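PDB 3BHQ: transcriptional regulator from Mesorhizobium loti, which probably acts as a TetR-family transcriptional regulator that binds DNA at cis-regulatory sequences. Local coordinates for residues T22-S27 with A39-A44; T58-V63 with D120-L125; R98-L103 with E192-A197; F167-W172 with V199-A204. One frame throughout, in Å; residues are numbered along the deposited sequence.

Interaction 1 of 4, residues T22-S27 with A39-A44. With EDO (1,2-ethanediol), chain E; EDO (1,2-ethanediol), chain K.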
loop_
_atom_site.group_PDB
_atom_site.type_symbol
_atom_site.label_atom_id
_atom_site.label_comp_id
_atom_site.label_asym_id
_atom_site.label_seq_id
_atom_site.Cartn_x
_atom_site.Cartn_y
_atom_site.Cartn_z
ATOM N N THR A 22 4.752 8.195 -20.465
ATOM C CA THR A 22 5.069 7.759 -19.079
ATOM C C THR A 22 5.809 8.849 -18.321
ATOM O O THR A 22 5.404 9.253 -17.224
ATOM C CB THR A 22 5.910 6.482 -19.053
ATOM O OG1 THR A 22 5.255 5.408 -19.759
ATOM C CG2 THR A 22 6.159 6.024 -17.593
ATOM N N ALA A 23 6.830 9.408 -18.969
ATOM C CA ALA A 23 7.596 10.514 -18.357
ATOM C C ALA A 23 6.732 11.764 -18.151
ATOM O O ALA A 23 6.813 12.438 -17.120
ATOM C CB ALA A 23 8.828 10.842 -19.219
ATOM N N ALA A 24 5.912 12.092 -19.158
ATOM C CA ALA A 24 5.033 13.281 -19.111
ATOM C C ALA A 24 4.003 13.200 -17.994
ATOM O O ALA A 24 3.833 14.150 -17.223
ATOM C CB ALA A 24 4.337 13.518 -20.488
ATOM N N PHE A 25 3.300 12.066 -17.921
ATOM C CA PHE A 25 2.346 11.851 -16.832
ATOM C C PHE A 25 3.009 11.915 -15.449
ATOM O O PHE A 25 2.471 12.565 -14.569
ATOM C CB PHE A 25 1.572 10.530 -16.981
ATOM C CG PHE A 25 0.611 10.487 -18.138
ATOM C CD1 PHE A 25 -0.295 11.532 -18.354
ATOM C CD2 PHE A 25 0.543 9.371 -18.973
ATOM C CE1 PHE A 25 -1.193 11.493 -19.409
ATOM C CE2 PHE A 25 -0.383 9.314 -20.039
ATOM C CZ PHE A 25 -1.252 10.378 -20.246
ATOM N N ILE A 26 4.170 11.297 -15.295
ATOM C CA ILE A 26 4.903 11.349 -13.999
ATOM C C ILE A 26 5.305 12.778 -13.654
ATOM O O ILE A 26 5.096 13.237 -12.533
ATOM C CB ILE A 26 6.096 10.384 -13.985
ATOM C CG1 ILE A 26 5.568 8.949 -13.920
ATOM C CG2 ILE A 26 7.073 10.720 -12.804
ATOM C CD1 ILE A 26 6.588 7.842 -14.113
ATOM N N SER A 27 5.804 13.510 -14.642
ATOM C CA SER A 27 6.248 14.875 -14.428
ATOM C C SER A 27 5.129 15.890 -14.194
ATOM O O SER A 27 5.257 16.761 -13.354
ATOM C CB SER A 27 7.110 15.306 -15.637
ATOM O OG SER A 27 7.575 16.638 -15.509
ATOM N N ALA A 39 3.202 13.926 -28.140
ATOM C CA ALA A 39 3.630 13.733 -29.531
ATOM C C ALA A 39 4.974 14.410 -29.755
ATOM O O ALA A 39 5.918 13.798 -30.273
ATOM C CB ALA A 39 2.576 14.277 -30.542
ATOM N N THR A 40 5.077 15.667 -29.337
ATOM C CA THR A 40 6.318 16.427 -29.490
ATOM C C THR A 40 7.490 15.764 -28.760
ATOM O O THR A 40 8.554 15.574 -29.340
ATOM C CB THR A 40 6.124 17.871 -29.019
ATOM O OG1 THR A 40 5.095 18.471 -29.808
ATOM C CG2 THR A 40 7.413 18.670 -29.150
ATOM N N LYS A 41 7.261 15.380 -27.504
ATOM C CA LYS A 41 8.279 14.724 -26.687
ATOM C C LYS A 41 8.754 13.405 -27.306
ATOM O O LYS A 41 9.933 13.063 -27.221
ATOM C CB LYS A 41 7.735 14.524 -25.272
ATOM C CG LYS A 41 8.688 13.945 -24.263
ATOM C CD LYS A 41 7.962 13.765 -22.927
ATOM C CE LYS A 41 8.854 13.091 -21.906
ATOM N NZ LYS A 41 10.015 13.996 -21.577
ATOM N N ALA A 42 7.831 12.680 -27.938
ATOM C CA ALA A 42 8.121 11.397 -28.572
ATOM C C ALA A 42 8.685 11.496 -29.970
ATOM O O ALA A 42 9.116 10.486 -30.508
ATOM C CB ALA A 42 6.832 10.565 -28.650
ATOM N N GLY A 43 8.647 12.681 -30.567
ATOM C CA GLY A 43 9.073 12.859 -31.946
ATOM C C GLY A 43 8.128 12.188 -32.927
ATOM O O GLY A 43 8.564 11.565 -33.894
ATOM N N ALA A 44 6.831 12.279 -32.631
ATOM C CA ALA A 44 5.776 11.727 -33.454
ATOM C C ALA A 44 4.842 12.858 -33.898
ATOM O O ALA A 44 4.748 13.896 -33.233
ATOM C CB ALA A 44 4.986 10.687 -32.660
HETATM C C1 EDO E . 8.407 15.399 -18.750
HETATM O O1 EDO E . 9.778 15.089 -19.030
HETATM C C2 EDO E . 7.646 15.690 -20.035
HETATM O O2 EDO E . 6.623 16.669 -19.842
HETATM C C1 EDO K . 2.059 14.904 -10.809
HETATM O O1 EDO K . 1.226 14.799 -9.654
HETATM C C2 EDO K . 3.308 15.709 -10.485
HETATM O O2 EDO K . 3.119 17.058 -10.915
#

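Interaction 2 of 4, residues T58-V63 with D120-L125. With EDO (1,2-ethanediol), chain H; EDO (1,2-ethanediol), chain L.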
loop_
_atom_site.group_PDB
_atom_site.type_symbol
_atom_site.label_atom_id
_atom_site.label_comp_id
_atom_site.label_asym_id
_atom_site.label_seq_id
_atom_site.Cartn_x
_atom_site.Cartn_y
_atom_site.Cartn_z
ATOM N N THR A 58 -6.899 6.698 -22.806
ATOM C CA THR A 58 -6.462 5.449 -23.434
ATOM C C THR A 58 -4.952 5.289 -23.368
ATOM O O THR A 58 -4.441 4.211 -23.003
ATOM C CB THR A 58 -7.014 5.349 -24.871
ATOM O OG1 THR A 58 -8.446 5.467 -24.854
ATOM C CG2 THR A 58 -6.599 4.019 -25.535
ATOM N N LEU A 59 -4.228 6.365 -23.684
ATOM C CA LEU A 59 -2.780 6.342 -23.640
ATOM C C LEU A 59 -2.261 6.073 -22.207
ATOM O O LEU A 59 -1.325 5.305 -22.033
ATOM C CB LEU A 59 -2.233 7.654 -24.200
ATOM C CG LEU A 59 -0.707 7.836 -24.250
ATOM C CD1 LEU A 59 0.071 6.640 -24.805
ATOM C CD2 LEU A 59 -0.307 9.112 -25.035
ATOM N N PHE A 60 -2.908 6.662 -21.203
ATOM C CA PHE A 60 -2.527 6.426 -19.788
ATOM C C PHE A 60 -2.697 4.920 -19.460
ATOM O O PHE A 60 -1.865 4.313 -18.777
ATOM C CB PHE A 60 -3.377 7.295 -18.855
ATOM C CG PHE A 60 -2.784 7.590 -17.477
ATOM C CD1 PHE A 60 -1.638 6.959 -16.969
ATOM C CD2 PHE A 60 -3.456 8.491 -16.645
ATOM C CE1 PHE A 60 -1.156 7.293 -15.690
ATOM C CE2 PHE A 60 -2.978 8.799 -15.360
ATOM C CZ PHE A 60 -1.841 8.218 -14.910
ATOM N N GLY A 61 -3.761 4.304 -19.980
ATOM C CA GLY A 61 -3.961 2.883 -19.784
ATOM C C GLY A 61 -2.835 2.044 -20.374
ATOM O O GLY A 61 -2.361 1.091 -19.750
ATOM N N GLU A 62 -2.383 2.401 -21.577
ATOM C CA GLU A 62 -1.227 1.728 -22.191
ATOM C C GLU A 62 0.087 1.929 -21.412
ATOM O O GLU A 62 0.938 1.039 -21.409
ATOM C CB GLU A 62 -1.080 2.149 -23.659
ATOM C CG GLU A 62 -2.188 1.591 -24.498
ATOM C CD GLU A 62 -2.056 0.077 -24.709
ATOM O OE1 GLU A 62 -0.956 -0.436 -25.033
ATOM O OE2 GLU A 62 -3.055 -0.591 -24.599
ATOM N N VAL A 63 0.279 3.124 -20.831
ATOM C CA VAL A 63 1.443 3.406 -19.967
ATOM C C VAL A 63 1.431 2.425 -18.791
ATOM O O VAL A 63 2.458 1.800 -18.477
ATOM C CB VAL A 63 1.425 4.859 -19.471
ATOM C CG1 VAL A 63 2.332 5.077 -18.240
ATOM C CG2 VAL A 63 1.814 5.789 -20.631
ATOM N N ASP A 120 -10.943 6.842 -8.661
ATOM C CA ASP A 120 -12.348 7.197 -8.930
ATOM C C ASP A 120 -12.562 7.747 -10.317
ATOM O O ASP A 120 -13.535 7.388 -10.973
ATOM C CB ASP A 120 -12.870 8.206 -7.901
ATOM C CG ASP A 120 -12.956 7.609 -6.510
ATOM O OD1 ASP A 120 -13.583 6.532 -6.339
ATOM O OD2 ASP A 120 -12.379 8.196 -5.589
ATOM N N ARG A 121 -11.646 8.610 -10.767
ATOM C CA ARG A 121 -11.736 9.253 -12.074
ATOM C C ARG A 121 -11.536 8.268 -13.229
ATOM O O ARG A 121 -12.259 8.315 -14.262
ATOM C CB ARG A 121 -10.659 10.329 -12.147
ATOM C CG ARG A 121 -10.765 11.228 -13.293
ATOM C CD ARG A 121 -9.677 12.227 -13.255
ATOM N NE ARG A 121 -9.851 13.182 -14.340
ATOM C CZ ARG A 121 -9.029 14.183 -14.611
ATOM N NH1 ARG A 121 -7.946 14.397 -13.871
ATOM N NH2 ARG A 121 -9.321 14.970 -15.643
HETATM N N MSE A 122 -10.512 7.414 -13.093
HETATM C CA MSE A 122 -10.165 6.430 -14.152
HETATM C C MSE A 122 -9.860 5.105 -13.439
HETATM O O MSE A 122 -8.695 4.700 -13.327
HETATM C CB MSE A 122 -8.977 6.920 -14.977
HETATM C CG MSE A 122 -9.277 8.117 -15.863
HETATM SE SE MSE A 122 -7.783 8.841 -16.844
HETATM C CE MSE A 122 -6.921 9.728 -15.363
ATOM N N PRO A 123 -10.908 4.422 -12.944
ATOM C CA PRO A 123 -10.748 3.197 -12.148
ATOM C C PRO A 123 -10.027 2.098 -12.900
ATOM O O PRO A 123 -9.398 1.259 -12.272
ATOM C CB PRO A 123 -12.187 2.793 -11.794
ATOM C CG PRO A 123 -13.050 3.548 -12.675
ATOM C CD PRO A 123 -12.327 4.737 -13.177
ATOM N N GLN A 124 -10.112 2.120 -14.233
ATOM C CA GLN A 124 -9.457 1.090 -15.049
ATOM C C GLN A 124 -7.934 1.025 -14.909
ATOM O O GLN A 124 -7.347 -0.031 -15.145
ATOM C CB GLN A 124 -9.869 1.182 -16.512
ATOM C CG GLN A 124 -9.324 2.331 -17.308
ATOM C CD GLN A 124 -9.984 3.662 -17.100
ATOM O OE1 GLN A 124 -10.859 3.844 -16.248
ATOM N NE2 GLN A 124 -9.562 4.633 -17.940
ATOM N N LEU A 125 -7.310 2.138 -14.554
ATOM C CA LEU A 125 -5.848 2.194 -14.422
ATOM C C LEU A 125 -5.418 1.292 -13.260
ATOM O O LEU A 125 -4.534 0.439 -13.428
ATOM C CB LEU A 125 -5.340 3.630 -14.199
ATOM C CG LEU A 125 -5.726 4.676 -15.293
ATOM C CD1 LEU A 125 -5.232 6.072 -14.892
ATOM C CD2 LEU A 125 -5.239 4.236 -16.661
HETATM C C1 EDO H . -10.877 11.138 -17.521
HETATM O O1 EDO H . -11.397 12.167 -16.674
HETATM C C2 EDO H . -11.070 11.537 -18.980
HETATM O O2 EDO H . -10.094 12.525 -19.349
HETATM C C1 EDO L . -9.238 8.615 -5.256
HETATM O O1 EDO L . -10.372 9.455 -4.960
HETATM C C2 EDO L . -8.029 9.321 -4.664
HETATM O O2 EDO L . -7.801 10.617 -5.261
#

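Interaction 3 of 4, residues R98-L103 with E192-A197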
loop_
_atom_site.group_PDB
_atom_site.type_symbol
_atom_site.label_atom_id
_atom_site.label_comp_id
_atom_site.label_asym_id
_atom_site.label_seq_id
_atom_site.Cartn_x
_atom_site.Cartn_y
_atom_site.Cartn_z
ATOM N N ARG A 98 16.716 -7.860 -4.824
ATOM C CA ARG A 98 16.340 -7.390 -6.167
ATOM C C ARG A 98 14.904 -6.861 -6.193
ATOM O O ARG A 98 14.633 -5.842 -6.833
ATOM C CB ARG A 98 16.502 -8.481 -7.234
ATOM C CG ARG A 98 17.931 -8.922 -7.483
ATOM C CD ARG A 98 18.778 -7.881 -8.249
ATOM N NE ARG A 98 18.319 -7.683 -9.633
ATOM C CZ ARG A 98 17.608 -6.657 -10.122
ATOM N NH1 ARG A 98 17.285 -6.669 -11.414
ATOM N NH2 ARG A 98 17.230 -5.618 -9.372
ATOM N N LEU A 99 13.981 -7.553 -5.504
ATOM C CA LEU A 99 12.558 -7.123 -5.435
ATOM C C LEU A 99 12.444 -5.744 -4.823
ATOM O O LEU A 99 11.689 -4.902 -5.336
ATOM C CB LEU A 99 11.688 -8.097 -4.627
ATOM C CG LEU A 99 11.436 -9.502 -5.163
ATOM C CD1 LEU A 99 10.643 -10.299 -4.113
ATOM C CD2 LEU A 99 10.709 -9.469 -6.521
ATOM N N ILE A 100 13.146 -5.516 -3.719
ATOM C CA ILE A 100 13.162 -4.188 -3.070
ATOM C C ILE A 100 13.655 -3.135 -4.026
ATOM O O ILE A 100 13.035 -2.110 -4.199
ATOM C CB ILE A 100 14.084 -4.125 -1.818
ATOM C CG1 ILE A 100 13.431 -4.891 -0.680
ATOM C CG2 ILE A 100 14.359 -2.656 -1.382
ATOM C CD1 ILE A 100 14.289 -4.979 0.561
ATOM N N ALA A 101 14.783 -3.388 -4.685
ATOM C CA ALA A 101 15.371 -2.394 -5.615
ATOM C C ALA A 101 14.448 -2.056 -6.792
ATOM O O ALA A 101 14.295 -0.889 -7.156
ATOM C CB ALA A 101 16.727 -2.869 -6.121
ATOM N N VAL A 102 13.818 -3.071 -7.371
ATOM C CA VAL A 102 12.901 -2.895 -8.494
ATOM C C VAL A 102 11.608 -2.178 -8.092
ATOM O O VAL A 102 11.175 -1.210 -8.737
ATOM C CB VAL A 102 12.566 -4.277 -9.150
ATOM C CG1 VAL A 102 11.441 -4.178 -10.169
ATOM C CG2 VAL A 102 13.823 -4.865 -9.771
ATOM N N LEU A 103 10.984 -2.690 -7.037
ATOM C CA LEU A 103 9.677 -2.195 -6.611
ATOM C C LEU A 103 9.714 -0.844 -5.914
ATOM O O LEU A 103 8.677 -0.163 -5.882
ATOM C CB LEU A 103 8.915 -3.278 -5.835
ATOM C CG LEU A 103 8.659 -4.575 -6.619
ATOM C CD1 LEU A 103 8.067 -5.666 -5.746
ATOM C CD2 LEU A 103 7.769 -4.328 -7.821
ATOM N N GLU A 192 19.798 -4.367 2.403
ATOM C CA GLU A 192 20.178 -5.761 2.643
ATOM C C GLU A 192 19.722 -6.269 4.018
ATOM O O GLU A 192 19.162 -7.370 4.108
ATOM C CB GLU A 192 21.692 -5.965 2.446
ATOM C CG GLU A 192 22.132 -5.741 0.973
ATOM C CD GLU A 192 23.641 -5.870 0.743
ATOM O OE1 GLU A 192 24.403 -6.139 1.703
ATOM O OE2 GLU A 192 24.061 -5.700 -0.422
ATOM N N ARG A 193 19.930 -5.485 5.083
ATOM C CA ARG A 193 19.483 -5.918 6.417
ATOM C C ARG A 193 17.984 -6.199 6.450
ATOM O O ARG A 193 17.523 -7.152 7.101
ATOM C CB ARG A 193 19.809 -4.899 7.516
ATOM C CG ARG A 193 21.263 -4.870 7.977
ATOM C CD ARG A 193 21.356 -4.272 9.385
ATOM N NE ARG A 193 20.768 -2.932 9.441
ATOM C CZ ARG A 193 21.364 -1.798 9.042
ATOM N NH1 ARG A 193 22.616 -1.785 8.549
ATOM N NH2 ARG A 193 20.693 -0.647 9.149
ATOM N N HIS A 194 17.236 -5.347 5.747
ATOM C CA HIS A 194 15.781 -5.464 5.674
ATOM C C HIS A 194 15.330 -6.715 4.909
ATOM O O HIS A 194 14.510 -7.474 5.391
ATOM C CB HIS A 194 15.165 -4.229 5.016
ATOM C CG HIS A 194 13.674 -4.225 5.070
ATOM N ND1 HIS A 194 12.994 -3.930 6.231
ATOM C CD2 HIS A 194 12.732 -4.527 4.146
ATOM C CE1 HIS A 194 11.695 -4.026 6.011
ATOM N NE2 HIS A 194 11.513 -4.420 4.766
ATOM N N ALA A 195 15.875 -6.886 3.713
ATOM C CA ALA A 195 15.570 -8.054 2.902
ATOM C C ALA A 195 15.921 -9.347 3.671
ATOM O O ALA A 195 15.113 -10.270 3.740
ATOM C CB ALA A 195 16.339 -7.985 1.567
ATOM N N ASP A 196 17.091 -9.377 4.308
ATOM C CA ASP A 196 17.546 -10.576 5.016
ATOM C C ASP A 196 16.707 -10.938 6.222
ATOM O O ASP A 196 16.434 -12.113 6.459
ATOM C CB ASP A 196 19.013 -10.467 5.421
ATOM C CG ASP A 196 19.945 -10.329 4.239
ATOM O OD1 ASP A 196 19.527 -10.363 3.048
ATOM O OD2 ASP A 196 21.135 -10.126 4.529
ATOM N N ALA A 197 16.293 -9.925 6.992
ATOM C CA ALA A 197 15.401 -10.143 8.115
ATOM C C ALA A 197 14.026 -10.695 7.647
ATOM O O ALA A 197 13.474 -11.587 8.281
ATOM C CB ALA A 197 15.219 -8.822 8.901
#

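Interaction 4 of 4, residues F167-W172 with V199-A204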
loop_
_atom_site.group_PDB
_atom_site.type_symbol
_atom_site.label_atom_id
_atom_site.label_comp_id
_atom_site.label_asym_id
_atom_site.label_seq_id
_atom_site.Cartn_x
_atom_site.Cartn_y
_atom_site.Cartn_z
ATOM N N PHE A 167 6.297 -10.903 0.070
ATOM C CA PHE A 167 6.152 -9.529 -0.390
ATOM C C PHE A 167 5.652 -8.601 0.723
ATOM O O PHE A 167 6.171 -7.487 0.872
ATOM C CB PHE A 167 5.219 -9.432 -1.611
ATOM C CG PHE A 167 5.886 -9.775 -2.926
ATOM C CD1 PHE A 167 6.206 -11.072 -3.264
ATOM C CD2 PHE A 167 6.149 -8.774 -3.856
ATOM C CE1 PHE A 167 6.781 -11.373 -4.507
ATOM C CE2 PHE A 167 6.726 -9.072 -5.110
ATOM C CZ PHE A 167 7.044 -10.382 -5.431
ATOM N N GLY A 168 4.691 -9.083 1.495
ATOM C CA GLY A 168 4.149 -8.295 2.600
ATOM C C GLY A 168 5.184 -7.998 3.677
ATOM O O GLY A 168 5.318 -6.855 4.111
HETATM N N MSE A 169 5.955 -9.004 4.084
HETATM C CA MSE A 169 7.008 -8.765 5.093
HETATM C C MSE A 169 8.076 -7.828 4.576
HETATM O O MSE A 169 8.557 -6.945 5.299
HETATM C CB MSE A 169 7.591 -10.073 5.592
HETATM C CG MSE A 169 6.626 -10.775 6.406
HETATM SE SE MSE A 169 7.385 -12.233 7.353
HETATM C CE MSE A 169 7.191 -13.315 5.995
ATOM N N LEU A 170 8.444 -7.999 3.306
ATOM C CA LEU A 170 9.471 -7.206 2.693
ATOM C C LEU A 170 9.076 -5.753 2.477
ATOM O O LEU A 170 9.913 -4.849 2.628
ATOM C CB LEU A 170 9.812 -7.820 1.320
ATOM C CG LEU A 170 11.001 -7.357 0.541
ATOM C CD1 LEU A 170 12.261 -7.733 1.322
ATOM C CD2 LEU A 170 10.947 -8.066 -0.837
ATOM N N LEU A 171 7.827 -5.504 2.088
ATOM C CA LEU A 171 7.438 -4.176 1.640
ATOM C C LEU A 171 6.464 -3.394 2.498
ATOM O O LEU A 171 6.285 -2.215 2.233
ATOM C CB LEU A 171 6.847 -4.314 0.233
ATOM C CG LEU A 171 7.788 -4.882 -0.838
ATOM C CD1 LEU A 171 7.011 -5.203 -2.119
ATOM C CD2 LEU A 171 8.923 -3.919 -1.089
ATOM N N TRP A 172 5.892 -4.019 3.523
ATOM C CA TRP A 172 4.866 -3.308 4.325
ATOM C C TRP A 172 5.406 -1.950 4.820
ATOM O O TRP A 172 4.758 -0.936 4.609
ATOM C CB TRP A 172 4.296 -4.152 5.491
ATOM C CG TRP A 172 3.147 -3.452 6.159
ATOM C CD1 TRP A 172 3.116 -2.921 7.409
ATOM C CD2 TRP A 172 1.903 -3.200 5.558
ATOM N NE1 TRP A 172 1.880 -2.343 7.617
ATOM C CE2 TRP A 172 1.114 -2.503 6.498
ATOM C CE3 TRP A 172 1.354 -3.505 4.313
ATOM C CZ2 TRP A 172 -0.164 -2.080 6.223
ATOM C CZ3 TRP A 172 0.041 -3.085 4.037
ATOM C CH2 TRP A 172 -0.692 -2.370 4.998
ATOM N N VAL A 199 13.493 -12.485 4.866
ATOM C CA VAL A 199 13.781 -13.863 4.439
ATOM C C VAL A 199 13.939 -14.810 5.624
ATOM O O VAL A 199 13.446 -15.938 5.589
ATOM C CB VAL A 199 15.000 -13.901 3.503
ATOM C CG1 VAL A 199 15.515 -15.357 3.264
ATOM C CG2 VAL A 199 14.666 -13.214 2.218
ATOM N N GLU A 200 14.606 -14.373 6.690
ATOM C CA GLU A 200 14.717 -15.192 7.901
ATOM C C GLU A 200 13.355 -15.550 8.463
ATOM O O GLU A 200 13.103 -16.697 8.807
ATOM C CB GLU A 200 15.554 -14.490 8.964
ATOM C CG GLU A 200 15.785 -15.293 10.231
ATOM C CD GLU A 200 16.682 -14.550 11.202
ATOM O OE1 GLU A 200 17.897 -14.466 10.926
ATOM O OE2 GLU A 200 16.172 -14.063 12.239
ATOM N N ALA A 201 12.465 -14.558 8.543
ATOM C CA ALA A 201 11.121 -14.811 9.036
ATOM C C ALA A 201 10.350 -15.737 8.093
ATOM O O ALA A 201 9.653 -16.658 8.506
ATOM C CB ALA A 201 10.376 -13.482 9.218
ATOM N N PHE A 202 10.460 -15.477 6.790
ATOM C CA PHE A 202 9.838 -16.316 5.768
ATOM C C PHE A 202 10.254 -17.783 5.891
ATOM O O PHE A 202 9.391 -18.665 5.843
ATOM C CB PHE A 202 10.160 -15.794 4.363
ATOM C CG PHE A 202 9.566 -16.628 3.256
ATOM C CD1 PHE A 202 8.299 -16.352 2.770
ATOM C CD2 PHE A 202 10.291 -17.683 2.695
ATOM C CE1 PHE A 202 7.782 -17.111 1.737
ATOM C CE2 PHE A 202 9.756 -18.462 1.677
ATOM C CZ PHE A 202 8.501 -18.169 1.211
ATOM N N LEU A 203 11.555 -18.051 6.041
ATOM C CA LEU A 203 12.033 -19.433 6.177
ATOM C C LEU A 203 11.623 -20.089 7.500
ATOM O O LEU A 203 11.496 -21.321 7.550
ATOM C CB LEU A 203 13.554 -19.535 5.953
ATOM C CG LEU A 203 13.946 -19.352 4.483
ATOM C CD1 LEU A 203 15.453 -19.230 4.324
ATOM C CD2 LEU A 203 13.413 -20.455 3.602
ATOM N N ALA A 204 11.388 -19.284 8.548
ATOM C CA ALA A 204 10.881 -19.802 9.822
ATOM C C ALA A 204 9.524 -20.462 9.635
ATOM O O ALA A 204 9.218 -21.443 10.305
ATOM C CB ALA A 204 10.825 -18.711 10.885
#

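Interaction 1 of 4, residues T22-S27 with A39-A44
Helices 9-28 and 35-42 come nearest at A24 and K41, whose CA atoms stand 8.4 Å apart, so one long side chain is needed to bridge the backbones. K41 supplies it. With CG anti to the backbone N (chi1 -176°) and the next two torsions also extended, its methylenes run straight across to the other helix, and only the last torsion bends, turning NZ toward a bound 1,2-ethanediol. CE ends 3.5 Å from A23 CB, while CD lies 4.4 Å from A24 CB. Alanine suits both of these positions, since a single methyl lets the aliphatic part of the lysine settle close to the helix. The ammonium group extends beyond the alanines, where K41 NZ donates a 2.8 Å hydrogen bond to O1 of the 1,2-ethanediol, probably from the crystallisation liquor, which also packs against A24 and S27. Just past K41, G43 has a positive phi and ends the helix in a Schellman motif. K41 also touches A20, and A42 rests on I17 and A20, so helix 35-42, the first of the predicted helix-turn-helix, packs against helix 9-28, whose F25 turns instead to helix 56-83.

Interaction 2 of 4, residues T58-V63 with D120-L125
A 3.2 Å backbone hydrogen bond from L125 N to M122 O closes the first turn of helix 123-150, bringing both side chains to the ring of F60 on helix 56-83. The L125 side chain divides its two methyls. CD1 sits over one face of F60 in a CH-pi contact, 3.7 Å from the ring centroid and 20° off the normal, whereas CD2 reaches the backbone, 3.6 Å from G61 N. The CA atoms of G61 and L125 are 5.7 Å apart, and glycine suits that place because a CB on G61 would be crowded by T58 O. M122, present as selenomethionine, bends at its last torsion (chi3 -75°) and brings CE to 3.9 Å from F60 CD2. The flexible, unbranched methionine chain can bend its end to the ring, and phenylalanine offers a face for the leucine methyl, while the selenomethionine methyl comes in obliquely. Were F60 cut back to an alanine, L125 CD1 and M122 CE would probably lose their aromatic partner and a gap open between them and helix 56-83. Nearby, Q124 NE2 is hydrogen-bonded to E57 OE2, and R121, in the conformer described, forms a salt bridge with D31. Within the fold, F60 also stacks on F25 of helix 9-28, L59 packs on helices 35-42 and 46-53, and M122 touches Y30, so the contact ties the DNA-binding end to the start of helix 123-150.

Interaction 3 of 4, residues R98-L103 with E192-A197
The apolar part of this contact rests on I100, described here in one of its two deposited conformers, which points at A195 and H194 of helix 188-206. Its CG1 is anti to the carbonyl carbon and its chain then runs extended (chi2 176°), so that the terminal CD1 does the touching. CD1 lies 3.8 Å from A195 CB, methyl against methyl. Alanine fits here because it lets the CA atoms of I100 and A195 come within 7.5 Å, and it packs on A96 and R97 as well. The same CD1 meets the imidazole of H194 in the ring plane, at the edge, 3.9 Å from CD2. Two polar interactions lie beside this apolar contact. H194 NE2, next to the touched CD2, is hydrogen-bonded to the backbone oxygen of L170, which fixes the rotation of the ring and satisfies that nitrogen. On another side of the helix, D196 OD2 forms a salt bridge with R97 NH2, a second link between helices 88-103 and 188-206. Leucines L99 and L103 pack instead on F167 of helix 159-181. The contact joins helices 88-103 and 188-206 within the all-helical C-terminal domain of a TetR-family regulator.

Interaction 4 of 4, residues F167-W172 with V199-A204
M169, deposited as selenomethionine in place of methionine, lays its selenium over the methyl of A201, with SE 3.7 Å from A201 CB. Its CG is anti to the carbonyl carbon (chi1 -70°), the next torsion is extended, and the bend at the last one (chi3 -85°) turns CE alongside helix 188-206. CE then lies 4.0 Å from F202 N and 4.2 Å from F202 CB, so the methyl end meets the backbone and the root of the phenylalanine side chain. The CA atoms of M169 and F202 are 8.1 Å apart, a separation that one long, unbranched chain can fill. No hydrogen bond crosses the two segments, and all three touching residues are buried. Each type suits its place: the flexible M169 chain can fold onto a helix surface, A201 is small enough for the methionine chain to lie close to the helix, and F202 meets M169 CE with its CB while its large apolar ring packs between helices. With its CG anti to the backbone N, that ring meets those of F145 and Y206, their planes inclined rather than parallel. V199 and L203 turn to L92 of helix 88-103, while F167 packs on M137, L138 and T141 of helix 123-150. The segment 167-172 also faces the partner molecule: M169 touches H165 of the second subunit, and W172 meets F134 of that subunit ring to ring. Helix 159-181 therefore serves the subunit core and the dimer interface together, in keeping with TetR-family regulators, which dimerise through helices of their C-terminal domains.

Interactions 1 and 2 lie on one side of the chain's centre and interactions 3 and 4 on the other. The first pair has centres 16 Å apart and is joined by T22 and F25 packing on helix 56-83; the second pair, 10 Å apart, shares helix 188-206. Interaction 1 closes before interaction 2 opens, whereas the segments of interaction 3 alternate along the chain with those of 2 and of 4. Interaction 1 lies in the TetR-family N-terminal region that includes the predicted helix-turn-helix, interactions 3 and 4 in the C-terminal domain, and interaction 2 joins the two. Its position is consistent with a route by which C-terminal changes could reach the DNA-binding helices, as in TetR relatives.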